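Local coordinates for MMACHC-like protein (PDB 5UJC), which binds methylcobalamin and probably removes the upper axial ligand of cyanocobalamin and alkylcobalamins reductively, with flavin or glutathione, during intracellular B12 trafficking, at residues K12-V15 with D16-L19; V195-P198 with E199-E202; G250-V253 with A254-W257. All blocks are in the same frame, centred on the assembly; numbering follows the deposited sequence.

Contact 1 (K12-V15 with D16-L19); sequences KRVV and DQKL
K12 and D16 form an i to i+4 salt bridge on helix 5-18, whose last two turns, and the residue after them, carry the meetings of 12-15 with 16-19. The lysine starts with CG anti to its own N (chi1 -172°), runs out extended and bends only at its last torsion, which brings NZ to 2.9 Å from D16 OD2, on the syn lone pair. S27 OG bonds to both K12 NZ and D16 OD1, so the carboxylate is held through both oxygens. One residue on, R13 faces solvent: its CG packs 3.7 Å from Q17 NE2, with guanidinium and amide planes almost perpendicular. A water lying 2.7 Å from D16 OD2 donates to that oxygen and accepts a long, weak bond from R13 NE, extending the polar network on this flank. The side chain of V14 touches K108 of helix 93-109; its carbonyl O takes K18 N at 3.1 Å, while CG of K18 passes by the same oxygen. V15 occupies the buried face, and its branched side chain suits the apolar wall formed by L56 and I58 of strand 53-60. V15 CG1 lies 4.3 Å from L19 CD1, and the leucine side chain also touches I58. L19 is the first residue to leave helical geometry, yet its N still reaches V15 O at 2.8 Å.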
ATOM      1  N   LYS A  12       3.362  17.963   2.339  1.00 12.89           N
ATOM      2  CA  LYS A  12       3.738  16.675   2.893  1.00 12.21           C
ATOM      3  C   LYS A  12       3.617  16.697   4.424  1.00 11.07           C
ATOM      4  O   LYS A  12       3.203  15.702   5.036  1.00 11.75           O
ATOM      5  CB  LYS A  12       5.143  16.277   2.463  1.00 13.65           C
ATOM      6  CG  LYS A  12       5.508  14.851   2.871  1.00 13.34           C
ATOM      7  CD  LYS A  12       6.843  14.439   2.299  1.00 14.66           C
ATOM      8  CE  LYS A  12       7.099  12.947   2.404  1.00 16.10           C
ATOM      9  NZ  LYS A  12       7.189  12.459   3.794  1.00 18.88           N
ATOM     10  N   ARG A  13       3.928  17.845   5.042  1.00 12.28           N
ATOM     11  CA  ARG A  13       3.881  17.947   6.499  1.00 13.22           C
ATOM     12  C   ARG A  13       2.456  17.745   7.026  1.00 12.19           C
ATOM     13  O   ARG A  13       2.261  17.055   8.005  1.00 12.56           O
ATOM     14  CB  ARG A  13       4.427  19.290   6.974  1.00 14.82           C
ATOM     15  CG  ARG A  13       4.790  19.317   8.462  1.00 17.31           C
ATOM     16  CD  ARG A  13       5.971  18.381   8.790  1.00 19.39           C
ATOM     17  NE  ARG A  13       7.156  18.714   8.001  1.00 20.69           N
ATOM     18  CZ  ARG A  13       8.054  19.654   8.318  1.00 21.25           C
ATOM     19  NH1 ARG A  13       7.971  20.336   9.479  1.00 22.30           N
ATOM     20  NH2 ARG A  13       9.062  19.885   7.497  1.00 28.27           N
ATOM     21  N   VAL A  14       1.460  18.319   6.357  1.00 13.36           N
ATOM     22  CA  VAL A  14       0.061  18.127   6.810  1.00 13.69           C
ATOM     23  C   VAL A  14      -0.345  16.655   6.693  1.00 12.51           C
ATOM     24  O   VAL A  14      -0.976  16.100   7.573  1.00 14.20           O
ATOM     25  CB  VAL A  14      -0.934  18.965   6.005  1.00 19.66           C
ATOM     26  CG1 VAL A  14      -2.366  18.646   6.438  1.00 25.08           C
ATOM     27  CG2 VAL A  14      -0.646  20.398   6.202  1.00 23.91           C
ATOM     28  N   VAL A  15       0.023  16.030   5.578  1.00 12.47           N
ATOM     29  CA  VAL A  15      -0.275  14.619   5.379  1.00 13.26           C
ATOM     30  C   VAL A  15       0.351  13.790   6.500  1.00 12.41           C
ATOM     31  O   VAL A  15      -0.311  12.903   7.089  1.00 14.07           O
ATOM     32  CB  VAL A  15       0.190  14.145   3.983  1.00 14.01           C
ATOM     33  CG1 VAL A  15      -0.009  12.640   3.820  1.00 16.97           C
ATOM     34  CG2 VAL A  15      -0.573  14.907   2.893  1.00 15.19           C
ATOM     35  N   ASP A  16       1.607  14.089   6.815  1.00 12.52           N
ATOM     36  CA  ASP A  16       2.351  13.323   7.814  1.00 13.29           C
ATOM     37  C   ASP A  16       1.898  13.627   9.259  1.00 13.84           C
ATOM     38  O   ASP A  16       2.032  12.783  10.148  1.00 14.44           O
ATOM     39  CB  ASP A  16       3.842  13.579   7.659  1.00 14.03           C
ATOM     40  CG  ASP A  16       4.409  12.933   6.398  1.00 16.56           C
ATOM     41  OD1 ASP A  16       3.746  12.014   5.833  1.00 18.54           O
ATOM     42  OD2 ASP A  16       5.530  13.297   5.997  1.00 17.36           O
ATOM     43  N   GLN A  17       1.278  14.785   9.459  1.00 12.23           N
ATOM     44  CA  GLN A  17       0.656  15.090  10.752  1.00 12.89           C
ATOM     45  C   GLN A  17      -0.610  14.291  10.978  1.00 14.07           C
ATOM     46  O   GLN A  17      -0.855  13.813  12.086  1.00 15.65           O
ATOM     47  CB  GLN A  17       0.357  16.584  10.865  1.00 13.75           C
ATOM     48  CG  GLN A  17       1.584  17.435  11.047  1.00 14.49           C
ATOM     49  CD  GLN A  17       1.332  18.919  10.814  1.00 14.68           C
ATOM     50  OE1 GLN A  17       0.275  19.330  10.299  1.00 17.31           O
ATOM     51  NE2 GLN A  17       2.291  19.721  11.184  1.00 17.60           N
ATOM     52  N   LYS A  18      -1.422  14.143   9.926  1.00 13.82           N
ATOM     53  CA  LYS A  18      -2.761  13.542  10.074  1.00 12.80           C
ATOM     54  C   LYS A  18      -2.772  12.042   9.805  1.00 14.88           C
ATOM     55  O   LYS A  18      -3.617  11.343  10.319  1.00 18.25           O
ATOM     56  CB  LYS A  18      -3.747  14.214   9.152  1.00 14.48           C
ATOM     57  CG  LYS A  18      -3.961  15.700   9.430  1.00 16.41           C
ATOM     58  CD  LYS A  18      -4.180  16.019  10.914  1.00 22.89           C
ATOM     59  CE  LYS A  18      -5.481  15.430  11.436  1.00 29.61           C
ATOM     60  NZ  LYS A  18      -5.742  15.819  12.852  1.00 36.91           N
ATOM     61  N   LEU A  19      -1.819  11.562   9.008  1.00 12.88           N
ATOM     62  CA  LEU A  19      -1.616  10.102   8.778  1.00 14.23           C
ATOM     63  C   LEU A  19      -0.231   9.788   9.295  1.00 15.81           C
ATOM     64  O   LEU A  19       0.752   9.872   8.567  1.00 16.12           O
ATOM     65  CB  LEU A  19      -1.749   9.761   7.309  1.00 15.07           C
ATOM     66  CG  LEU A  19      -3.092  10.110   6.659  1.00 14.81           C
ATOM     67  CD1 LEU A  19      -2.986   9.903   5.161  1.00 15.12           C
ATOM     68  CD2 LEU A  19      -4.249   9.271   7.224  1.00 16.01           C
TER
HETATM   69  O   HOH W   1       6.658  15.619   6.787  1.00 18.62           O

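Contact 2 (V195-P198 with E199-E202); sequences VKIP and EFCE
The phenyl ring of F200 meets I197 obliquely, with the isoleucine CD1 4.0 Å from F200 CD2 and equally close to F200 CB. The two side chains run side by side in the same direction, F200 with its CG anti to the backbone N (chi1 -177°). The other flat group, the carboxylate of E199, folds back beside the P198 ring: OE2 is 3.2 Å from P198 CD and 3.6 Å from P198 CG. E199 can curl this way because CG sits between the backbone N and the carbonyl carbon (chi1 65°) and the chain bends again at the next torsion. The proline nitrogen carries no hydrogen, so this approach is a contact with ring CH groups and not a hydrogen bond to the backbone.

Both pairs belong to a type I beta turn from I197 to F200, closed by F200 N to I197 O at 3.0 Å. That bond is straight at nitrogen (164°), but the donor stands well above the carbonyl plane. P198 suits the second position of the turn, since its ring confines phi near the -60° required there, and exposed E199 follows it at the third.

The turn ends strand 185-196 where I197 still pairs with S52 through backbone bonds. I197 is buried against M29 and K31 of strand 25-31 and M5 and A8 of helix 5-18; F200 shares M29 and gives its carbonyl to K31 NZ, while E199 rests on M5.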
ATOM      1  N   VAL A 195       1.152  21.983  -8.310  1.00 17.11           N
ATOM      2  CA  VAL A 195       2.403  22.047  -7.587  1.00 15.18           C
ATOM      3  C   VAL A 195       3.492  21.339  -8.392  1.00 15.43           C
ATOM      4  O   VAL A 195       3.401  20.145  -8.657  1.00 14.85           O
ATOM      5  CB  VAL A 195       2.296  21.409  -6.182  1.00 14.87           C
ATOM      6  CG1 VAL A 195       3.622  21.499  -5.472  1.00 18.50           C
ATOM      7  CG2 VAL A 195       1.193  22.085  -5.375  1.00 17.23           C
ATOM      8  N   LYS A 196       4.507  22.099  -8.789  1.00 16.99           N
ATOM      9  CA  LYS A 196       5.587  21.591  -9.625  1.00 16.73           C
ATOM     10  C   LYS A 196       6.907  21.565  -8.823  1.00 17.98           C
ATOM     11  O   LYS A 196       7.266  22.539  -8.138  1.00 21.32           O
ATOM     12  CB  LYS A 196       5.749  22.461 -10.879  1.00 20.32           C
ATOM     13  CG  LYS A 196       4.459  22.705 -11.648  1.00 23.99           C
ATOM     14  CD  LYS A 196       3.824  21.423 -12.137  1.00 26.11           C
ATOM     15  CE  LYS A 196       2.514  21.690 -12.877  1.00 34.86           C
ATOM     16  NZ  LYS A 196       2.715  22.539 -14.081  1.00 39.19           N
ATOM     17  N   ILE A 197       7.602  20.431  -8.909  1.00 15.58           N
ATOM     18  CA  ILE A 197       8.806  20.173  -8.138  1.00 16.44           C
ATOM     19  C   ILE A 197       9.928  19.657  -9.065  1.00 16.98           C
ATOM     20  O   ILE A 197      10.535  18.617  -8.816  1.00 17.51           O
ATOM     21  CB  ILE A 197       8.521  19.181  -6.948  1.00 16.49           C
ATOM     22  CG1 ILE A 197       7.822  17.914  -7.447  1.00 17.00           C
ATOM     23  CG2 ILE A 197       7.669  19.868  -5.867  1.00 19.33           C
ATOM     24  CD1 ILE A 197       7.888  16.746  -6.457  1.00 20.00           C
ATOM     25  N   PRO A 198      10.213  20.403 -10.139  1.00 17.69           N
ATOM     26  CA  PRO A 198      11.195  19.911 -11.135  1.00 19.47           C
ATOM     27  C   PRO A 198      12.607  19.649 -10.566  1.00 19.63           C
ATOM     28  O   PRO A 198      13.328  18.800 -11.087  1.00 22.62           O
ATOM     29  CB  PRO A 198      11.250  21.045 -12.147  1.00 19.84           C
ATOM     30  CG  PRO A 198      10.873  22.260 -11.351  1.00 20.45           C
ATOM     31  CD  PRO A 198       9.780  21.772 -10.443  1.00 18.86           C
ATOM     32  N   GLU A 199      12.964  20.336  -9.485  1.00 20.77           N
ATOM     33  CA  GLU A 199      14.293  20.209  -8.890  1.00 23.73           C
ATOM     34  C   GLU A 199      14.408  18.998  -7.957  1.00 23.00           C
ATOM     35  O   GLU A 199      15.498  18.675  -7.499  1.00 24.64           O
ATOM     36  CB  GLU A 199      14.671  21.498  -8.127  1.00 29.82           C
ATOM     37  CG  GLU A 199      13.793  21.821  -6.884  1.00 38.90           C
ATOM     38  CD  GLU A 199      12.602  22.742  -7.196  1.00 42.31           C
ATOM     39  OE1 GLU A 199      12.622  23.935  -6.771  1.00 49.52           O
ATOM     40  OE2 GLU A 199      11.637  22.267  -7.828  1.00 34.35           O
ATOM     41  N   PHE A 200      13.279  18.331  -7.674  1.00 19.48           N
ATOM     42  CA  PHE A 200      13.276  17.239  -6.720  1.00 17.93           C
ATOM     43  C   PHE A 200      13.870  15.969  -7.332  1.00 20.03           C
ATOM     44  O   PHE A 200      13.545  15.592  -8.472  1.00 23.40           O
ATOM     45  CB  PHE A 200      11.868  16.964  -6.238  1.00 18.61           C
ATOM     46  CG  PHE A 200      11.786  15.882  -5.184  1.00 17.93           C
ATOM     47  CD1 PHE A 200      12.357  16.068  -3.932  1.00 18.47           C
ATOM     48  CD2 PHE A 200      11.167  14.661  -5.459  1.00 17.70           C
ATOM     49  CE1 PHE A 200      12.285  15.085  -2.964  1.00 18.19           C
ATOM     50  CE2 PHE A 200      11.075  13.684  -4.478  1.00 19.57           C
ATOM     51  CZ  PHE A 200      11.641  13.896  -3.233  1.00 17.85           C
ATOM     52  N   CYS A 201      14.709  15.297  -6.559  1.00 20.07           N
ATOM     53  CA  CYS A 201      15.302  14.014  -6.966  1.00 20.34           C
ATOM     54  C   CYS A 201      14.910  12.950  -5.986  1.00 17.38           C
ATOM     55  O   CYS A 201      15.295  13.003  -4.822  1.00 22.00           O
ATOM     56  CB  CYS A 201      16.836  14.124  -7.008  1.00 26.29           C
ATOM     57  SG  CYS A 201      17.469  15.269  -8.247  1.00 37.73           S
ATOM     58  N   GLU A 202      14.124  11.985  -6.450  1.00 16.05           N
ATOM     59  CA  GLU A 202      13.702  10.862  -5.612  1.00 17.35           C
ATOM     60  C   GLU A 202      14.910  10.050  -5.150  1.00 18.12           C
ATOM     61  O   GLU A 202      15.815   9.810  -5.915  1.00 21.80           O
ATOM     62  CB  GLU A 202      12.754   9.943  -6.389  1.00 16.88           C
ATOM     63  CG  GLU A 202      11.443  10.593  -6.816  1.00 17.88           C
ATOM     64  CD  GLU A 202      11.454  11.129  -8.228  1.00 18.20           C
ATOM     65  OE1 GLU A 202      12.547  11.227  -8.855  1.00 25.19           O
ATOM     66  OE2 GLU A 202      10.373  11.464  -8.720  1.00 21.14           O
TER

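Contact 3 (G250-V253 with A254-W257); sequences GRPV and AERW
The loop joining helix 243-250 to helix 257-265 is crossed by two arginines, R251 and R256, each of which donates to a main-chain carbonyl. R256, extended from CG to NE, sends NE to R251 O at 2.9 Å in a nearly straight bond (164°), with the oxygen close to the guanidinium plane; NH2 adds a weak, longer bond to the same atom. V253 CG2 lies 3.8 Å above the centre of that guanidinium, covering one face, so the group gains apolar packing on a face and hydrogen bonds at an edge. R251 bonds forward along the chain where R256 bonds back: NH1 meets E255 O at 2.9 Å, again near the guanidinium plane, while its NE makes a salt bridge with E247 of the preceding helix. A long side chain ending in a flat group with several N-H donors is well suited to such bridging.

Two overlapping turns tighten the backbone, with E255 N bonded to P252 O (2.9 Å) and R256 N to V253 O (3.2 Å), both donors standing above the carbonyl planes. The carboxylate of E255 lies against the P252 ring, OE2 being 3.6 Å from P252 CG, and its exposed position suits a charged residue. R256 also packs on F248 and F249, and its side chain is about 5 Å from the bound methylcobalamin, which puts the loop near the margin of the cobalamin site. A water accepts from W257 N at 3.0 Å and donates to V253 O.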
ATOM      1  N   GLY A 250      -4.934 -13.141   5.425  1.00  9.66           N
ATOM      2  CA  GLY A 250      -4.855 -14.452   4.762  1.00 12.11           C
ATOM      3  C   GLY A 250      -6.211 -15.080   4.443  1.00 11.98           C
ATOM      4  O   GLY A 250      -6.286 -16.073   3.701  1.00 18.96           O
ATOM      5  N   ARG A 251      -7.275 -14.540   5.021  1.00 11.13           N
ATOM      6  CA  ARG A 251      -8.625 -15.064   4.841  1.00 12.46           C
ATOM      7  C   ARG A 251      -9.380 -14.293   3.799  1.00 12.30           C
ATOM      8  O   ARG A 251      -9.169 -13.101   3.644  1.00 13.19           O
ATOM      9  CB  ARG A 251      -9.439 -14.950   6.149  1.00 15.09           C
ATOM     10  CG  ARG A 251      -9.016 -15.902   7.218  1.00 15.99           C
ATOM     11  CD  ARG A 251      -9.890 -15.732   8.401  1.00 16.39           C
ATOM     12  NE  ARG A 251      -9.524 -16.610   9.502  1.00 20.16           N
ATOM     13  CZ  ARG A 251     -10.340 -16.955  10.490  1.00 24.58           C
ATOM     14  NH1 ARG A 251     -11.630 -16.517  10.526  1.00 25.30           N
ATOM     15  NH2 ARG A 251      -9.892 -17.739  11.439  1.00 30.61           N
ATOM     16  N   PRO A 252     -10.361 -14.948   3.148  1.00 13.71           N
ATOM     17  CA  PRO A 252     -11.311 -14.163   2.338  1.00 16.60           C
ATOM     18  C   PRO A 252     -12.143 -13.198   3.182  1.00 15.00           C
ATOM     19  O   PRO A 252     -12.374 -13.448   4.369  1.00 14.98           O
ATOM     20  CB  PRO A 252     -12.207 -15.213   1.700  1.00 20.47           C
ATOM     21  CG  PRO A 252     -11.866 -16.503   2.325  1.00 21.89           C
ATOM     22  CD  PRO A 252     -10.718 -16.362   3.249  1.00 16.54           C
ATOM     23  N   VAL A 253     -12.563 -12.101   2.568  1.00 18.50           N
ATOM     24  CA  VAL A 253     -13.229 -11.014   3.294  1.00 17.42           C
ATOM     25  C   VAL A 253     -14.408 -11.499   4.139  1.00 19.06           C
ATOM     26  O   VAL A 253     -14.568 -11.064   5.279  1.00 17.79           O
ATOM     27  CB  VAL A 253     -13.662  -9.864   2.342  1.00 19.85           C
ATOM     28  CG1 VAL A 253     -14.579  -8.858   3.059  1.00 24.82           C
ATOM     29  CG2 VAL A 253     -12.429  -9.146   1.792  1.00 22.45           C
ATOM     30  N   ALA A 254     -15.173 -12.469   3.623  1.00 18.81           N
ATOM     31  CA  ALA A 254     -16.370 -12.929   4.307  1.00 20.90           C
ATOM     32  C   ALA A 254     -16.084 -13.691   5.612  1.00 19.46           C
ATOM     33  O   ALA A 254     -17.007 -13.938   6.401  1.00 21.42           O
ATOM     34  CB  ALA A 254     -17.208 -13.789   3.373  1.00 25.50           C
ATOM     35  N   GLU A 255     -14.820 -14.082   5.823  1.00 17.59           N
ATOM     36  CA  GLU A 255     -14.419 -14.848   7.008  1.00 18.32           C
ATOM     37  C   GLU A 255     -13.625 -14.010   8.005  1.00 15.54           C
ATOM     38  O   GLU A 255     -13.180 -14.524   9.040  1.00 18.17           O
ATOM     39  CB  GLU A 255     -13.557 -16.041   6.587  1.00 23.67           C
ATOM     40  CG  GLU A 255     -14.269 -17.062   5.737  1.00 27.34           C
ATOM     41  CD  GLU A 255     -13.343 -18.172   5.243  1.00 34.25           C
ATOM     42  OE1 GLU A 255     -12.222 -18.351   5.816  1.00 42.62           O
ATOM     43  OE2 GLU A 255     -13.718 -18.843   4.272  1.00 44.98           O
ATOM     44  N   ARG A 256     -13.441 -12.730   7.721  1.00 13.82           N
ATOM     45  CA  ARG A 256     -12.475 -11.937   8.497  1.00 14.45           C
ATOM     46  C   ARG A 256     -13.012 -11.363   9.783  1.00 13.93           C
ATOM     47  O   ARG A 256     -12.257 -11.164  10.710  1.00 14.24           O
ATOM     48  CB  ARG A 256     -11.937 -10.809   7.669  1.00 12.93           C
ATOM     49  CG  ARG A 256     -11.031 -11.247   6.540  1.00 13.14           C
ATOM     50  CD  ARG A 256     -10.572 -10.055   5.795  1.00 12.87           C
ATOM     51  NE  ARG A 256      -9.746 -10.406   4.667  1.00 12.38           N
ATOM     52  CZ  ARG A 256      -9.200  -9.518   3.855  1.00 12.53           C
ATOM     53  NH1 ARG A 256      -9.471  -8.220   4.012  1.00 12.88           N
ATOM     54  NH2 ARG A 256      -8.364  -9.904   2.893  1.00 14.27           N
ATOM     55  N   TRP A 257     -14.274 -10.953   9.799  1.00 15.92           N
ATOM     56  CA  TRP A 257     -14.794 -10.200  10.965  1.00 14.99           C
ATOM     57  C   TRP A 257     -14.584 -10.969  12.274  1.00 13.53           C
ATOM     58  O   TRP A 257     -14.242 -10.379  13.271  1.00 14.49           O
ATOM     59  CB  TRP A 257     -16.286  -9.822  10.811  1.00 16.19           C
ATOM     60  CG  TRP A 257     -16.529  -8.384  10.341  1.00 16.05           C
ATOM     61  CD1 TRP A 257     -17.170  -7.988   9.197  1.00 17.45           C
ATOM     62  CD2 TRP A 257     -16.206  -7.174  11.056  1.00 16.40           C
ATOM     63  NE1 TRP A 257     -17.237  -6.617   9.141  1.00 17.45           N
ATOM     64  CE2 TRP A 257     -16.668  -6.091  10.273  1.00 16.86           C
ATOM     65  CE3 TRP A 257     -15.567  -6.905  12.260  1.00 19.84           C
ATOM     66  CZ2 TRP A 257     -16.509  -4.757  10.663  1.00 18.30           C
ATOM     67  CZ3 TRP A 257     -15.405  -5.550  12.653  1.00 23.74           C
ATOM     68  CH2 TRP A 257     -15.870  -4.509  11.848  1.00 23.34           C
TER
HETATM   69  O   HOH W   2     -16.287 -11.158   7.620  1.00 21.32           O

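All three contacts are local ones along continuous chain, but their settings differ. Contact 1 is partly buried: its helix end packs V15 and L19 on the four-stranded sheet, while its K12-D16 pair bonds to S27 of the same sheet. Contacts 2 and 3 are surface turns on opposite sides of the chain's centre, about 41 Å apart between centres. Contacts 1 and 2 serve neighbouring elements, since helix 5-18 covers the end of strand 185-196, whereas contact 3 joins two helices near the cobalamin. The chemistry follows: a lysine-aspartate bridge and aliphatic packing in contact 1, a single backbone bond with apolar packing in contact 2, and arginine-to-carbonyl bonds in contact 3.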